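Local structure of Sys-1 protein (Caenorhabditis elegans, 3C2G) at residues R237-Q242 with H255-I260; K227-M232 with D265-L270. The protein acts as a transcription coregulator in the Wnt asymmetry pathway, binding the TCF factor pop-1 directly and activating or repressing target genes. All blocks are in the same frame, centred on the assembly; numbering follows the deposited sequence.

In the fold
Interactions 1 and 2 sample one antiparallel helix pair of the armadillo domain, 224-239 against 251-270, at two levels about 15 Å apart, centre to centre. Interaction 2 closes the longer loop of chain, and interaction 1 is nested inside it, next to the connection between the helices. The centre of interaction 2 lies about 15 Å from the centre of the chain and that of interaction 1 about 23 Å, so the pair runs outward from the former to the latter. The two sites also touch each other: V231 CG1 of interaction 2 approaches V259 CG1 of interaction 1 at 3.9 Å. They thus belong to one mainly apolar interface, into which S235 and T263 are also packed.

Interaction 1 (R237-Q242 with H255-I260); sequences RLIAGQ and HLIQVI
I239 faces L256 and I260 with two differently directed branches, and its torsions explain how. CG1 lies between the backbone N and the carbonyl carbon (chi1 69°), while CG2 is anti to the carbonyl carbon; with chi2 at 162°, CD1 extends away from CA. The setting is the paired-helix architecture of an armadillo domain, near the connection between helices 224-239 and 251-270.

The CG2 branch serves L256. I239 CG2 packs on L256 CB at 3.5 Å and on L256 CD1 at 3.7 Å, the two side chains sliding past each other in opposite directions. The other branch goes the other way along the partner helix, and I239 CD1 meets I260 CD1 tip to tip at 3.8 Å. I257 adds a looser approach, its side chain lying at about a right angle to that of I239. An alanine at I239 lacks both branches and would probably open a gap beside L256 CB and CD1 and leave I260 CD1 without its tip-to-tip partner.

L238 contributes at the more exposed border of the contact, where its side chain runs obliquely over that of L256. Around this border the loop residue P183 packs on both leucines, and H182 on L238, while Y295 touches I239 from another loop.

Every contact across the segments is between apolar side chains, and no hydrogen bond joins them. The backbone of I239 is engaged in its own segment instead: I239 O accepts the N-H of Q242 at 2.8 Å (O to N), within a type I beta turn running from I239 to Q242. The nearest CA atoms across the contact are those of I239 and L256, 7.2 Å apart. L256 CD1 is in contact with both I239 CG2 and L238 CB, the latter at 3.8 Å.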
loop_
_atom_site.group_PDB
_atom_site.type_symbol
_atom_site.label_atom_id
_atom_site.label_comp_id
_atom_site.label_asym_id
_atom_site.label_seq_id
_atom_site.Cartn_x
_atom_site.Cartn_y
_atom_site.Cartn_z
ATOM N N ARG A 237 -21.665 -1.750 -12.492
ATOM C CA ARG A 237 -22.715 -1.968 -13.454
ATOM C C ARG A 237 -23.662 -0.783 -13.572
ATOM O O ARG A 237 -24.163 -0.511 -14.652
ATOM C CB ARG A 237 -23.494 -3.234 -13.124
ATOM C CG ARG A 237 -22.840 -4.489 -13.666
ATOM C CD ARG A 237 -23.661 -5.708 -13.359
ATOM N NE ARG A 237 -23.470 -6.709 -14.402
ATOM C CZ ARG A 237 -24.214 -7.804 -14.549
ATOM N NH1 ARG A 237 -25.212 -8.060 -13.706
ATOM N NH2 ARG A 237 -23.952 -8.644 -15.543
ATOM N N LEU A 238 -23.895 -0.078 -12.468
ATOM C CA LEU A 238 -24.886 0.991 -12.457
ATOM C C LEU A 238 -24.318 2.329 -12.893
ATOM O O LEU A 238 -25.055 3.197 -13.360
ATOM C CB LEU A 238 -25.525 1.121 -11.077
ATOM C CG LEU A 238 -26.430 -0.042 -10.652
ATOM C CD1 LEU A 238 -26.644 -0.001 -9.135
ATOM C CD2 LEU A 238 -27.756 -0.040 -11.392
ATOM N N ILE A 239 -23.012 2.498 -12.738
ATOM C CA ILE A 239 -22.374 3.743 -13.132
ATOM C C ILE A 239 -21.769 3.671 -14.536
ATOM O O ILE A 239 -21.486 4.709 -15.141
ATOM C CB ILE A 239 -21.305 4.203 -12.111
ATOM C CG1 ILE A 239 -20.086 3.295 -12.112
ATOM C CG2 ILE A 239 -21.895 4.309 -10.717
ATOM C CD1 ILE A 239 -18.878 3.922 -11.464
ATOM N N ALA A 240 -21.615 2.449 -15.053
ATOM C CA ALA A 240 -20.801 2.180 -16.238
ATOM C C ALA A 240 -21.132 3.077 -17.424
ATOM O O ALA A 240 -20.231 3.700 -18.005
ATOM C CB ALA A 240 -20.873 0.721 -16.631
ATOM N N GLY A 241 -22.408 3.158 -17.779
ATOM C CA GLY A 241 -22.805 4.019 -18.884
ATOM C C GLY A 241 -22.943 5.508 -18.549
ATOM O O GLY A 241 -23.087 6.328 -19.458
ATOM N N GLN A 242 -22.897 5.862 -17.261
ATOM C CA GLN A 242 -23.142 7.241 -16.825
ATOM C C GLN A 242 -22.039 8.211 -17.228
ATOM O O GLN A 242 -20.854 7.962 -16.997
ATOM C CB GLN A 242 -23.328 7.307 -15.310
ATOM C CG GLN A 242 -24.490 6.485 -14.785
ATOM C CD GLN A 242 -25.650 7.340 -14.354
ATOM O OE1 GLN A 242 -26.182 8.131 -15.136
ATOM N NE2 GLN A 242 -26.052 7.191 -13.092
ATOM N N HIS A 255 -22.495 8.785 -5.056
ATOM C CA HIS A 255 -22.593 7.878 -3.930
ATOM C C HIS A 255 -22.025 6.512 -4.306
ATOM O O HIS A 255 -21.355 5.868 -3.506
ATOM C CB HIS A 255 -24.046 7.762 -3.458
ATOM C CG HIS A 255 -24.268 6.640 -2.496
ATOM N ND1 HIS A 255 -24.822 5.433 -2.875
ATOM C CD2 HIS A 255 -23.965 6.520 -1.183
ATOM C CE1 HIS A 255 -24.863 4.624 -1.830
ATOM N NE2 HIS A 255 -24.354 5.261 -0.791
ATOM N N LEU A 256 -22.315 6.070 -5.525
ATOM C CA LEU A 256 -21.833 4.782 -6.001
ATOM C C LEU A 256 -20.322 4.780 -6.221
ATOM O O LEU A 256 -19.666 3.805 -5.905
ATOM C CB LEU A 256 -22.586 4.347 -7.247
ATOM C CG LEU A 256 -24.041 3.894 -7.034
ATOM C CD1 LEU A 256 -24.715 3.622 -8.360
ATOM C CD2 LEU A 256 -24.179 2.670 -6.113
ATOM N N ILE A 257 -19.772 5.884 -6.722
ATOM C CA ILE A 257 -18.336 5.990 -6.916
ATOM C C ILE A 257 -17.673 5.840 -5.570
ATOM O O ILE A 257 -16.709 5.077 -5.406
ATOM C CB ILE A 257 -17.942 7.333 -7.574
ATOM C CG1 ILE A 257 -18.219 7.280 -9.085
ATOM C CG2 ILE A 257 -16.458 7.682 -7.309
ATOM C CD1 ILE A 257 -18.140 8.638 -9.780
ATOM N N GLN A 258 -18.216 6.569 -4.598
ATOM C CA GLN A 258 -17.710 6.561 -3.225
ATOM C C GLN A 258 -17.843 5.163 -2.608
ATOM O O GLN A 258 -16.949 4.719 -1.899
ATOM C CB GLN A 258 -18.421 7.639 -2.395
ATOM C CG GLN A 258 -17.522 8.412 -1.409
ATOM C CD GLN A 258 -16.326 9.147 -2.061
ATOM O OE1 GLN A 258 -16.435 9.734 -3.150
ATOM N NE2 GLN A 258 -15.181 9.121 -1.376
ATOM N N VAL A 259 -18.935 4.465 -2.898
ATOM C CA VAL A 259 -19.084 3.084 -2.463
ATOM C C VAL A 259 -17.953 2.186 -3.015
ATOM O O VAL A 259 -17.418 1.337 -2.302
ATOM C CB VAL A 259 -20.455 2.500 -2.862
ATOM C CG1 VAL A 259 -20.438 0.964 -2.771
ATOM C CG2 VAL A 259 -21.552 3.067 -1.985
ATOM N N ILE A 260 -17.583 2.389 -4.279
ATOM C CA ILE A 260 -16.503 1.617 -4.895
ATOM C C ILE A 260 -15.139 1.925 -4.246
ATOM O O ILE A 260 -14.340 1.021 -3.982
ATOM C CB ILE A 260 -16.453 1.885 -6.410
ATOM C CG1 ILE A 260 -17.657 1.260 -7.096
ATOM C CG2 ILE A 260 -15.127 1.401 -7.021
ATOM C CD1 ILE A 260 -18.008 1.955 -8.388
#

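Interaction 2 (K227-M232 with D265-L270); sequences KLNAVM and DLLGLL
L228 meets L266, L267 and L270 through apolar contact alone, and one methyl group does most of the touching. CD1 of L228 is 3.8 Å from L266 CD2 and 3.9 Å from L270 CD1. L228 CD1 also lies 3.9 Å from L267 CD2. The extended chi2 of L228 (178°) carries CD1 away from its own helix and in among these leucines, crossing the side chains of L266 and L270 at about a right angle. Lower on the same side chain, L228 CB rests against the isobutyl group of L267. Together with T263, which L228 also touches, the three leucines form the four-residue socket of knobs-into-holes packing.

No polar interaction crosses between the segments. N229 merely brings OD1 to 4.3 Å from L267 CD1, a loose van der Waals approach at the margin of the leucine cluster.

The backbone geometry is that of an antiparallel pair: the axes of segments 227-232 and 265-270 make an angle of 159° and pass 11.0 Å apart, a spacing bridged largely by the leucine side chains. Neighbouring parts of the chain pack on the pair from outside, among them the loop residue F177 on L228. I198 of helix 189-198 packs on L266 and L270, whereas the selenomethionine M232 reaches A288 and V292 of helix 285-292, placing the pair between its helical neighbours in an armadillo stack without strands.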
loop_
_atom_site.group_PDB
_atom_site.type_symbol
_atom_site.label_atom_id
_atom_site.label_comp_id
_atom_site.label_asym_id
_atom_site.label_seq_id
_atom_site.Cartn_x
_atom_site.Cartn_y
_atom_site.Cartn_z
ATOM N N LYS A 227 -18.215 -10.949 -1.105
ATOM C CA LYS A 227 -19.229 -9.927 -0.926
ATOM C C LYS A 227 -18.757 -8.569 -1.420
ATOM O O LYS A 227 -19.455 -7.911 -2.205
ATOM C CB LYS A 227 -19.659 -9.833 0.528
ATOM C CG LYS A 227 -20.571 -10.954 0.998
ATOM C CD LYS A 227 -21.135 -10.554 2.361
ATOM C CE LYS A 227 -21.686 -11.718 3.140
ATOM N NZ LYS A 227 -22.646 -11.200 4.148
ATOM N N LEU A 228 -17.568 -8.164 -0.992
ATOM C CA LEU A 228 -17.032 -6.887 -1.414
ATOM C C LEU A 228 -16.816 -6.820 -2.926
ATOM O O LEU A 228 -17.062 -5.774 -3.532
ATOM C CB LEU A 228 -15.783 -6.530 -0.616
ATOM C CG LEU A 228 -16.110 -6.182 0.851
ATOM C CD1 LEU A 228 -14.849 -5.863 1.655
ATOM C CD2 LEU A 228 -17.129 -5.019 0.942
ATOM N N ASN A 229 -16.405 -7.941 -3.535
ATOM C CA ASN A 229 -16.279 -8.028 -4.984
ATOM C C ASN A 229 -17.592 -7.825 -5.709
ATOM O O ASN A 229 -17.629 -7.144 -6.721
ATOM C CB ASN A 229 -15.653 -9.356 -5.437
ATOM C CG ASN A 229 -14.130 -9.373 -5.294
ATOM O OD1 ASN A 229 -13.500 -8.346 -5.037
ATOM N ND2 ASN A 229 -13.536 -10.552 -5.451
ATOM N N ALA A 230 -18.671 -8.421 -5.208
ATOM C CA ALA A 230 -19.960 -8.303 -5.889
ATOM C C ALA A 230 -20.530 -6.884 -5.740
ATOM O O ALA A 230 -21.228 -6.400 -6.624
ATOM C CB ALA A 230 -20.927 -9.348 -5.410
ATOM N N VAL A 231 -20.171 -6.218 -4.648
ATOM C CA VAL A 231 -20.556 -4.836 -4.402
ATOM C C VAL A 231 -19.813 -3.873 -5.345
ATOM O O VAL A 231 -20.428 -2.972 -5.927
ATOM C CB VAL A 231 -20.351 -4.444 -2.894
ATOM C CG1 VAL A 231 -20.514 -2.954 -2.677
ATOM C CG2 VAL A 231 -21.303 -5.226 -1.991
HETATM N N MSE A 232 -18.500 -4.052 -5.469
HETATM C CA MSE A 232 -17.688 -3.361 -6.479
HETATM C C MSE A 232 -18.367 -3.431 -7.851
HETATM O O MSE A 232 -18.562 -2.423 -8.521
HETATM C CB MSE A 232 -16.355 -4.077 -6.614
HETATM C CG MSE A 232 -15.100 -3.418 -6.078
HETATM SE SE MSE A 232 -13.608 -4.502 -6.864
HETATM C CE MSE A 232 -14.283 -4.536 -8.676
ATOM N N ASP A 265 -10.705 0.543 -0.395
ATOM C CA ASP A 265 -10.026 0.844 0.869
ATOM C C ASP A 265 -10.200 -0.276 1.901
ATOM O O ASP A 265 -9.240 -0.664 2.552
ATOM C CB ASP A 265 -10.526 2.178 1.439
ATOM C CG ASP A 265 -9.808 2.580 2.733
ATOM O OD1 ASP A 265 -8.558 2.707 2.727
ATOM O OD2 ASP A 265 -10.494 2.768 3.764
ATOM N N LEU A 266 -11.415 -0.810 2.032
ATOM C CA LEU A 266 -11.680 -1.885 2.990
ATOM C C LEU A 266 -10.941 -3.198 2.616
ATOM O O LEU A 266 -10.251 -3.793 3.462
ATOM C CB LEU A 266 -13.185 -2.100 3.179
ATOM C CG LEU A 266 -13.646 -3.115 4.227
ATOM C CD1 LEU A 266 -13.010 -2.884 5.605
ATOM C CD2 LEU A 266 -15.179 -3.152 4.336
ATOM N N LEU A 267 -11.054 -3.624 1.359
ATOM C CA LEU A 267 -10.246 -4.750 0.857
ATOM C C LEU A 267 -8.741 -4.568 1.098
ATOM O O LEU A 267 -8.064 -5.503 1.505
ATOM C CB LEU A 267 -10.501 -4.969 -0.623
ATOM C CG LEU A 267 -11.866 -5.559 -0.907
ATOM C CD1 LEU A 267 -12.229 -5.282 -2.339
ATOM C CD2 LEU A 267 -11.880 -7.036 -0.560
ATOM N N GLY A 268 -8.231 -3.362 0.874
ATOM C CA GLY A 268 -6.864 -3.045 1.255
ATOM C C GLY A 268 -6.553 -3.392 2.705
ATOM O O GLY A 268 -5.509 -3.968 3.002
ATOM N N LEU A 269 -7.456 -3.047 3.626
ATOM C CA LEU A 269 -7.222 -3.358 5.025
ATOM C C LEU A 269 -7.354 -4.826 5.351
ATOM O O LEU A 269 -6.636 -5.331 6.212
ATOM C CB LEU A 269 -8.119 -2.525 5.931
ATOM C CG LEU A 269 -7.240 -1.550 6.717
ATOM C CD1 LEU A 269 -7.725 -0.087 6.563
ATOM C CD2 LEU A 269 -7.118 -1.998 8.186
ATOM N N LEU A 270 -8.254 -5.519 4.669
ATOM C CA LEU A 270 -8.486 -6.917 4.981
ATOM C C LEU A 270 -7.346 -7.812 4.520
ATOM O O LEU A 270 -6.976 -8.758 5.208
ATOM C CB LEU A 270 -9.782 -7.396 4.344
ATOM C CG LEU A 270 -11.071 -7.026 5.056
ATOM C CD1 LEU A 270 -12.234 -7.269 4.108
ATOM C CD2 LEU A 270 -11.219 -7.841 6.343
#